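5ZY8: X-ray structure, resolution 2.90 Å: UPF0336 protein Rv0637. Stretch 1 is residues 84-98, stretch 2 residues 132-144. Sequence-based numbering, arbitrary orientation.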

ATOM      1  N   ILE C  84      -0.740 -22.911   6.418  1.00 84.87           N
ATOM      2  CA  ILE C  84      -1.279 -22.192   7.571  1.00 93.49           C
ATOM      3  C   ILE C  84      -2.532 -21.410   7.199  1.00 91.78           C
ATOM      4  O   ILE C  84      -2.566 -20.706   6.186  1.00 92.90           O
ATOM      5  CB  ILE C  84      -0.225 -21.234   8.185  1.00 96.77           C
ATOM      6  CG1 ILE C  84       0.943 -22.010   8.805  1.00 97.38           C
ATOM      7  CG2 ILE C  84      -0.869 -20.293   9.205  1.00 93.96           C
ATOM      8  CD1 ILE C  84       1.973 -21.115   9.480  1.00 88.00           C
ATOM      9  N   VAL C  85      -3.573 -21.543   8.012  1.00 84.68           N
ATOM     10  CA  VAL C  85      -4.807 -20.794   7.835  1.00 89.85           C
ATOM     11  C   VAL C  85      -5.085 -20.050   9.135  1.00 89.26           C
ATOM     12  O   VAL C  85      -4.859 -20.584  10.227  1.00100.35           O
ATOM     13  CB  VAL C  85      -5.986 -21.714   7.446  1.00 92.79           C
ATOM     14  CG1 VAL C  85      -6.041 -22.939   8.352  1.00 90.51           C
ATOM     15  CG2 VAL C  85      -7.299 -20.952   7.480  1.00 97.15           C
ATOM     16  N   GLN C  86      -5.558 -18.812   9.022  1.00 90.30           N
ATOM     17  CA  GLN C  86      -5.902 -18.015  10.192  1.00 84.16           C
ATOM     18  C   GLN C  86      -7.389 -18.178  10.491  1.00 85.25           C
ATOM     19  O   GLN C  86      -8.237 -17.841   9.657  1.00 76.36           O
ATOM     20  CB  GLN C  86      -5.530 -16.550   9.974  1.00 80.96           C
ATOM     21  CG  GLN C  86      -6.439 -15.558  10.662  1.00 86.19           C
ATOM     22  CD  GLN C  86      -6.196 -14.134  10.197  1.00 91.15           C
ATOM     23  OE1 GLN C  86      -5.763 -13.898   9.067  1.00 85.04           O
ATOM     24  NE2 GLN C  86      -6.482 -13.174  11.069  1.00 82.33           N
ATOM     25  N   VAL C  87      -7.701 -18.703  11.677  1.00 83.10           N
ATOM     26  CA  VAL C  87      -9.065 -19.116  11.998  1.00 84.56           C
ATOM     27  C   VAL C  87      -9.815 -18.109  12.858  1.00 82.28           C
ATOM     28  O   VAL C  87     -11.050 -18.191  12.943  1.00 86.47           O
ATOM     29  CB  VAL C  87      -9.079 -20.489  12.702  1.00 86.94           C
ATOM     30  CG1 VAL C  87      -8.761 -21.593  11.714  1.00 81.47           C
ATOM     31  CG2 VAL C  87      -8.092 -20.508  13.849  1.00 93.69           C
ATOM     32  N   ASP C  88      -9.122 -17.155  13.475  1.00 86.89           N
ATOM     33  CA  ASP C  88      -9.739 -16.243  14.423  1.00 80.14           C
ATOM     34  C   ASP C  88      -8.940 -14.951  14.446  1.00 74.51           C
ATOM     35  O   ASP C  88      -7.710 -14.980  14.339  1.00 67.73           O
ATOM     36  CB  ASP C  88      -9.759 -16.879  15.819  1.00 83.10           C
ATOM     37  CG  ASP C  88     -10.548 -16.078  16.826  1.00 84.12           C
ATOM     38  OD1 ASP C  88     -11.795 -16.199  16.833  1.00 84.73           O
ATOM     39  OD2 ASP C  88      -9.916 -15.333  17.611  1.00 91.10           O
ATOM     40  N   GLN C  89      -9.635 -13.823  14.602  1.00 77.90           N
ATOM     41  CA  GLN C  89      -8.951 -12.545  14.754  1.00 77.77           C
ATOM     42  C   GLN C  89      -9.710 -11.668  15.741  1.00 77.81           C
ATOM     43  O   GLN C  89     -10.939 -11.553  15.660  1.00 78.88           O
ATOM     44  CB  GLN C  89      -8.791 -11.830  13.408  1.00 80.36           C
ATOM     45  CG  GLN C  89      -8.064 -10.510  13.528  1.00 73.89           C
ATOM     46  CD  GLN C  89      -6.606 -10.699  13.921  1.00 72.57           C
ATOM     47  OE1 GLN C  89      -6.090 -10.017  14.815  1.00 66.53           O
ATOM     48  NE2 GLN C  89      -5.935 -11.630  13.256  1.00 67.78           N
ATOM     49  N   ARG C  90      -8.963 -11.050  16.666  1.00 69.88           N
ATOM     50  CA  ARG C  90      -9.508 -10.258  17.764  1.00 70.75           C
ATOM     51  C   ARG C  90      -8.685  -8.992  17.959  1.00 63.55           C
ATOM     52  O   ARG C  90      -7.459  -9.068  18.077  1.00 63.28           O
ATOM     53  CB  ARG C  90      -9.500 -11.044  19.079  1.00 87.23           C
ATOM     54  CG  ARG C  90     -10.365 -10.403  20.148  1.00102.35           C
ATOM     55  CD  ARG C  90     -10.406 -11.208  21.439  1.00111.65           C
ATOM     56  NE  ARG C  90     -10.877 -10.349  22.525  1.00125.23           N
ATOM     57  CZ  ARG C  90     -10.459 -10.410  23.788  1.00133.18           C
ATOM     58  NH1 ARG C  90      -9.544 -11.299  24.153  1.00141.77           N
ATOM     59  NH2 ARG C  90     -10.949  -9.567  24.687  1.00128.16           N
ATOM     60  N   PHE C  91      -9.359  -7.850  18.104  1.00 59.69           N
ATOM     61  CA  PHE C  91      -8.706  -6.574  18.374  1.00 63.94           C
ATOM     62  C   PHE C  91      -9.285  -5.959  19.640  1.00 68.94           C
ATOM     63  O   PHE C  91     -10.506  -5.982  19.850  1.00 78.85           O
ATOM     64  CB  PHE C  91      -8.880  -5.565  17.227  1.00 70.59           C
ATOM     65  CG  PHE C  91      -8.229  -5.974  15.933  1.00 74.79           C
ATOM     66  CD1 PHE C  91      -6.895  -5.698  15.697  1.00 77.62           C
ATOM     67  CD2 PHE C  91      -8.971  -6.581  14.927  1.00 75.27           C
ATOM     68  CE1 PHE C  91      -6.303  -6.062  14.499  1.00 77.44           C
ATOM     69  CE2 PHE C  91      -8.385  -6.941  13.729  1.00 74.32           C
ATOM     70  CZ  PHE C  91      -7.052  -6.682  13.514  1.00 75.06           C
ATOM     71  N   VAL C  92      -8.409  -5.430  20.495  1.00 70.86           N
ATOM     72  CA  VAL C  92      -8.820  -4.715  21.702  1.00 69.65           C
ATOM     73  C   VAL C  92      -8.186  -3.334  21.685  1.00 68.68           C
ATOM     74  O   VAL C  92      -6.964  -3.203  21.833  1.00 67.64           O
ATOM     75  CB  VAL C  92      -8.443  -5.461  22.984  1.00 71.14           C
ATOM     76  CG1 VAL C  92      -8.940  -4.681  24.193  1.00 67.49           C
ATOM     77  CG2 VAL C  92      -9.037  -6.858  22.960  1.00 70.62           C
ATOM     78  N   PHE C  93      -9.017  -2.305  21.582  1.00 64.80           N
ATOM     79  CA  PHE C  93      -8.546  -0.933  21.448  1.00 67.62           C
ATOM     80  C   PHE C  93      -8.623  -0.292  22.823  1.00 63.10           C
ATOM     81  O   PHE C  93      -9.705   0.061  23.297  1.00 72.21           O
ATOM     82  CB  PHE C  93      -9.368  -0.180  20.410  1.00 66.62           C
ATOM     83  CG  PHE C  93      -9.408  -0.863  19.084  1.00 65.80           C
ATOM     84  CD1 PHE C  93      -8.390  -0.673  18.161  1.00 71.82           C
ATOM     85  CD2 PHE C  93     -10.450  -1.715  18.763  1.00 68.80           C
ATOM     86  CE1 PHE C  93      -8.416  -1.315  16.926  1.00 69.95           C
ATOM     87  CE2 PHE C  93     -10.482  -2.363  17.536  1.00 69.17           C
ATOM     88  CZ  PHE C  93      -9.460  -2.159  16.614  1.00 65.71           C
ATOM     89  N   HIS C  94      -7.459  -0.159  23.461  1.00 59.88           N
ATOM     90  CA  HIS C  94      -7.367   0.560  24.725  1.00 67.90           C
ATOM     91  C   HIS C  94      -7.226   2.058  24.507  1.00 68.30           C
ATOM     92  O   HIS C  94      -7.640   2.850  25.361  1.00 71.37           O
ATOM     93  CB  HIS C  94      -6.193   0.020  25.542  1.00 67.73           C
ATOM     94  CG  HIS C  94      -6.286  -1.448  25.824  1.00 72.77           C
ATOM     95  ND1 HIS C  94      -7.148  -1.972  26.763  1.00 76.47           N
ATOM     96  CD2 HIS C  94      -5.658  -2.507  25.259  1.00 73.90           C
ATOM     97  CE1 HIS C  94      -7.027  -3.287  26.784  1.00 79.57           C
ATOM     98  NE2 HIS C  94      -6.130  -3.638  25.880  1.00 74.56           N
ATOM     99  N   LYS C  95      -6.648   2.463  23.387  1.00 67.06           N
ATOM    100  CA  LYS C  95      -6.662   3.845  22.945  1.00 67.47           C
ATOM    101  C   LYS C  95      -6.942   3.829  21.455  1.00 67.64           C
ATOM    102  O   LYS C  95      -6.624   2.849  20.770  1.00 61.22           O
ATOM    103  CB  LYS C  95      -5.331   4.552  23.235  1.00 72.56           C
ATOM    104  CG  LYS C  95      -4.904   4.431  24.682  1.00 82.84           C
ATOM    105  CD  LYS C  95      -3.983   5.549  25.133  1.00 84.23           C
ATOM    106  CE  LYS C  95      -3.967   5.620  26.654  1.00 88.40           C
ATOM    107  NZ  LYS C  95      -3.036   4.623  27.235  1.00 92.42           N
ATOM    108  N   PRO C  96      -7.526   4.894  20.916  1.00 72.77           N
ATOM    109  CA  PRO C  96      -7.691   4.966  19.465  1.00 69.08           C
ATOM    110  C   PRO C  96      -6.327   5.130  18.819  1.00 59.64           C
ATOM    111  O   PRO C  96      -5.466   5.862  19.324  1.00 46.37           O
ATOM    112  CB  PRO C  96      -8.576   6.199  19.267  1.00 72.84           C
ATOM    113  CG  PRO C  96      -8.266   7.063  20.437  1.00 75.19           C
ATOM    114  CD  PRO C  96      -7.974   6.129  21.584  1.00 75.73           C
ATOM    115  N   VAL C  97      -6.138   4.447  17.694  1.00 57.57           N
ATOM    116  CA  VAL C  97      -4.881   4.492  16.956  1.00 59.25           C
ATOM    117  C   VAL C  97      -5.058   5.445  15.779  1.00 55.71           C
ATOM    118  O   VAL C  97      -5.918   5.235  14.911  1.00 54.76           O
ATOM    119  CB  VAL C  97      -4.427   3.090  16.510  1.00 56.73           C
ATOM    120  CG1 VAL C  97      -5.559   2.322  15.869  1.00 57.85           C
ATOM    121  CG2 VAL C  97      -3.246   3.192  15.568  1.00 52.15           C
ATOM    122  N   LEU C  98      -4.265   6.512  15.771  1.00 54.70           N
ATOM    123  CA  LEU C  98      -4.416   7.582  14.800  1.00 58.69           C
ATOM    124  C   LEU C  98      -3.226   7.666  13.856  1.00 63.42           C
ATOM    125  O   LEU C  98      -2.133   7.141  14.120  1.00 60.86           O
ATOM    126  CB  LEU C  98      -4.569   8.944  15.481  1.00 53.74           C
ATOM    127  CG  LEU C  98      -5.444   9.086  16.713  1.00 56.22           C
ATOM    128  CD1 LEU C  98      -5.352  10.525  17.203  1.00 57.13           C
ATOM    129  CD2 LEU C  98      -6.882   8.692  16.399  1.00 54.70           C
ATOM    130  N   GLY C 132       5.083   4.212  26.332  1.00 70.83           N
ATOM    131  CA  GLY C 132       4.972   2.936  27.005  1.00 69.94           C
ATOM    132  C   GLY C 132       3.579   2.569  27.469  1.00 73.87           C
ATOM    133  O   GLY C 132       3.426   1.569  28.183  1.00 70.72           O
ATOM    134  N   GLU C 133       2.564   3.360  27.129  1.00 72.29           N
ATOM    135  CA  GLU C 133       1.198   2.980  27.450  1.00 74.27           C
ATOM    136  C   GLU C 133       0.650   2.045  26.379  1.00 67.29           C
ATOM    137  O   GLU C 133       1.078   2.065  25.220  1.00 70.81           O
ATOM    138  CB  GLU C 133       0.292   4.203  27.592  1.00 80.63           C
ATOM    139  CG  GLU C 133       0.321   5.146  26.421  1.00 87.69           C
ATOM    140  CD  GLU C 133      -0.328   6.492  26.714  1.00 93.67           C
ATOM    141  OE1 GLU C 133      -1.066   6.598  27.718  1.00 91.33           O
ATOM    142  OE2 GLU C 133      -0.114   7.443  25.927  1.00 98.16           O
ATOM    143  N   LEU C 134      -0.313   1.221  26.781  1.00 64.23           N
ATOM    144  CA  LEU C 134      -0.861   0.190  25.913  1.00 64.34           C
ATOM    145  C   LEU C 134      -1.994   0.760  25.072  1.00 67.59           C
ATOM    146  O   LEU C 134      -2.967   1.302  25.608  1.00 64.08           O
ATOM    147  CB  LEU C 134      -1.324  -1.008  26.740  1.00 64.99           C
ATOM    148  CG  LEU C 134      -1.906  -2.093  25.856  1.00 70.09           C
ATOM    149  CD1 LEU C 134      -0.722  -2.764  25.291  1.00 70.32           C
ATOM    150  CD2 LEU C 134      -2.690  -3.100  26.666  1.00 77.20           C
ATOM    151  N   VAL C 135      -1.853   0.658  23.748  1.00 69.89           N
ATOM    152  CA  VAL C 135      -2.860   1.221  22.861  1.00 62.71           C
ATOM    153  C   VAL C 135      -3.723   0.118  22.264  1.00 57.75           C
ATOM    154  O   VAL C 135      -4.907   0.339  21.984  1.00 60.30           O
ATOM    155  CB  VAL C 135      -2.232   2.101  21.763  1.00 68.30           C
ATOM    156  CG1 VAL C 135      -1.138   2.986  22.341  1.00 65.36           C
ATOM    157  CG2 VAL C 135      -1.696   1.268  20.612  1.00 71.51           C
ATOM    158  N   MET C 136      -3.160  -1.078  22.079  1.00 55.93           N
ATOM    159  CA  MET C 136      -3.924  -2.133  21.423  1.00 61.52           C
ATOM    160  C   MET C 136      -3.318  -3.499  21.702  1.00 63.16           C
ATOM    161  O   MET C 136      -2.095  -3.639  21.820  1.00 60.34           O
ATOM    162  CB  MET C 136      -3.923  -1.916  19.907  1.00 70.97           C
ATOM    163  CG  MET C 136      -4.438  -3.093  19.094  1.00 81.33           C
ATOM    164  SD  MET C 136      -4.472  -2.719  17.345  1.00 83.77           S
ATOM    165  CE  MET C 136      -5.094  -1.037  17.368  1.00 85.34           C
ATOM    166  N   GLU C 137      -4.190  -4.512  21.752  1.00 61.99           N
ATOM    167  CA  GLU C 137      -3.786  -5.908  21.709  1.00 69.55           C
ATOM    168  C   GLU C 137      -4.520  -6.594  20.569  1.00 74.40           C
ATOM    169  O   GLU C 137      -5.693  -6.307  20.314  1.00 82.95           O
ATOM    170  CB  GLU C 137      -4.076  -6.648  23.008  1.00 73.31           C
ATOM    171  CG  GLU C 137      -3.902  -5.826  24.262  1.00 77.94           C
ATOM    172  CD  GLU C 137      -4.520  -6.509  25.461  1.00 79.00           C
ATOM    173  OE1 GLU C 137      -4.332  -7.737  25.595  1.00 77.26           O
ATOM    174  OE2 GLU C 137      -5.205  -5.830  26.253  1.00 72.43           O
ATOM    175  N   ALA C 138      -3.837  -7.520  19.903  1.00 75.15           N
ATOM    176  CA  ALA C 138      -4.400  -8.258  18.779  1.00 72.06           C
ATOM    177  C   ALA C 138      -4.092  -9.734  18.969  1.00 66.97           C
ATOM    178  O   ALA C 138      -2.926 -10.114  19.111  1.00 76.82           O
ATOM    179  CB  ALA C 138      -3.839  -7.753  17.444  1.00 76.26           C
ATOM    180  N   TYR C 139      -5.128 -10.561  18.965  1.00 66.20           N
ATOM    181  CA  TYR C 139      -4.975 -12.001  19.111  1.00 69.66           C
ATOM    182  C   TYR C 139      -5.273 -12.661  17.776  1.00 75.87           C
ATOM    183  O   TYR C 139      -6.363 -12.485  17.218  1.00 87.98           O
ATOM    184  CB  TYR C 139      -5.893 -12.561  20.193  1.00 73.19           C
ATOM    185  CG  TYR C 139      -5.631 -12.036  21.583  1.00 73.29           C
ATOM    186  CD1 TYR C 139      -6.025 -10.759  21.961  1.00 72.33           C
ATOM    187  CD2 TYR C 139      -4.989 -12.829  22.527  1.00 75.89           C
ATOM    188  CE1 TYR C 139      -5.783 -10.288  23.240  1.00 73.28           C
ATOM    189  CE2 TYR C 139      -4.744 -12.369  23.803  1.00 75.01           C
ATOM    190  CZ  TYR C 139      -5.141 -11.099  24.156  1.00 71.31           C
ATOM    191  OH  TYR C 139      -4.893 -10.646  25.436  1.00 77.16           O
ATOM    192  N   THR C 140      -4.315 -13.430  17.278  1.00 69.11           N
ATOM    193  CA  THR C 140      -4.485 -14.195  16.055  1.00 71.87           C
ATOM    194  C   THR C 140      -4.363 -15.677  16.377  1.00 72.77           C
ATOM    195  O   THR C 140      -3.459 -16.086  17.114  1.00 64.16           O
ATOM    196  CB  THR C 140      -3.440 -13.772  15.013  1.00 70.08           C
ATOM    197  OG1 THR C 140      -3.584 -12.372  14.741  1.00 71.99           O
ATOM    198  CG2 THR C 140      -3.607 -14.563  13.723  1.00 67.93           C
ATOM    199  N   THR C 141      -5.280 -16.472  15.836  1.00 71.54           N
ATOM    200  CA  THR C 141      -5.265 -17.916  16.015  1.00 72.41           C
ATOM    201  C   THR C 141      -4.900 -18.544  14.679  1.00 75.14           C
ATOM    202  O   THR C 141      -5.650 -18.417  13.704  1.00 79.50           O
ATOM    203  CB  THR C 141      -6.616 -18.435  16.503  1.00 73.22           C
ATOM    204  OG1 THR C 141      -7.070 -17.638  17.603  1.00 64.60           O
ATOM    205  CG2 THR C 141      -6.482 -19.874  16.959  1.00 76.54           C
ATOM    206  N   LEU C 142      -3.761 -19.228  14.642  1.00 75.85           N
ATOM    207  CA  LEU C 142      -3.275 -19.899  13.450  1.00 76.97           C
ATOM    208  C   LEU C 142      -3.417 -21.404  13.621  1.00 79.25           C
ATOM    209  O   LEU C 142      -3.398 -21.922  14.740  1.00 83.96           O
ATOM    210  CB  LEU C 142      -1.812 -19.538  13.159  1.00 81.72           C
ATOM    211  CG  LEU C 142      -1.441 -18.051  13.166  1.00 83.84           C
ATOM    212  CD1 LEU C 142       0.006 -17.841  13.601  1.00 83.87           C
ATOM    213  CD2 LEU C 142      -1.692 -17.436  11.807  1.00 82.26           C
ATOM    214  N   MET C 143      -3.558 -22.103  12.497  1.00 85.61           N
ATOM    215  CA  MET C 143      -3.803 -23.536  12.499  1.00 93.74           C
ATOM    216  C   MET C 143      -2.863 -24.239  11.523  1.00102.39           C
ATOM    217  O   MET C 143      -2.375 -23.635  10.563  1.00106.09           O
ATOM    218  CB  MET C 143      -5.276 -23.792  12.166  1.00 96.13           C
ATOM    219  CG  MET C 143      -5.824 -25.098  12.678  1.00103.66           C
ATOM    220  SD  MET C 143      -7.606 -25.226  12.426  1.00104.15           S
ATOM    221  CE  MET C 143      -8.234 -24.429  13.907  1.00102.79           C
ATOM    222  N   GLY C 144      -2.604 -25.522  11.785  1.00107.56           N
ATOM    223  CA  GLY C 144      -1.653 -26.298  11.001  1.00105.28           C
ATOM    224  C   GLY C 144      -2.249 -27.257   9.980  1.00102.27           C
ATOM    225  O   GLY C 144      -1.553 -28.115   9.422  1.00 95.39           O
TER

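Strand 85-93 runs antiparallel to strand 134-143, and backbone hydrogen bonds tie the two into a ladder whose side chains alternate between two faces of the sheet. Ile84 lays a branched apolar side chain against Leu142, CG2 of Ile84 lying 4.0 Å from CD2 of Leu142. Val85, beta-branched and so well suited to an extended backbone, opens the ladder: its O accepts from N of Met143 at 3.0 Å, while its CG1 packs 4.0 Å from CB of Met143.

The regular alternation is interrupted at Val87, whose psi of -15° departs from strand values. In the register, Gln86 lies opposite Leu142 and Asp88 opposite Thr141, so Val87 is an extra residue, as in a bulge. Its N nevertheless donates to O of Thr141 at 2.9 Å, and its side chain, turned sideways, brings CG1 to 3.6 Å from CE of Met143, whose long, flexible chain can reach it. Asp88 then receives N of Thr141 on its O at 3.2 Å.

Gln89 is buried, where a polar group needs a partner; its NE2 donates to OG1 of Thr140 at 2.9 Å. Arg90 and Tyr139 form a reciprocal pair, N of Arg90 to O of Tyr139 at 3.0 Å and N of Tyr139 to O of Arg90 at 2.9 Å. The extended Arg90 side chain places NH1 over one face of the Tyr139 ring, 4.0 Å from CE1 of Tyr139.

Phe91, on the same face as Gln89, sets CD1 4.1 Å from CB of Ala138, a small residue that leaves the ring close to the neighbouring strand. Val92 repeats the reciprocal pattern with Glu137: N of Val92 to O of Glu137 is 2.9 Å, and N of Glu137 to O of Val92 is 3.1 Å. Phe93 returns to the Phe91 face, its CE1 3.4 Å from CE of Met136. The Met136 thioether is apolar and unbranched, so it can reach both rings, and also Val97, whose CG1 is 3.7 Å from CE of Met136.

Beyond the strand, O of Val135 accepts two backbone bonds, from N of His94 at 3.0 Å and from N of Lys95 at 3.1 Å. The His94 ring meets a carboxylate at its edge, NE2 donating to OE2 of Glu137 at a very short 2.4 Å. Lys95 extends its chain to a salt bridge, NZ to OE1 of Glu133 at 2.8 Å, pairing opposite charges.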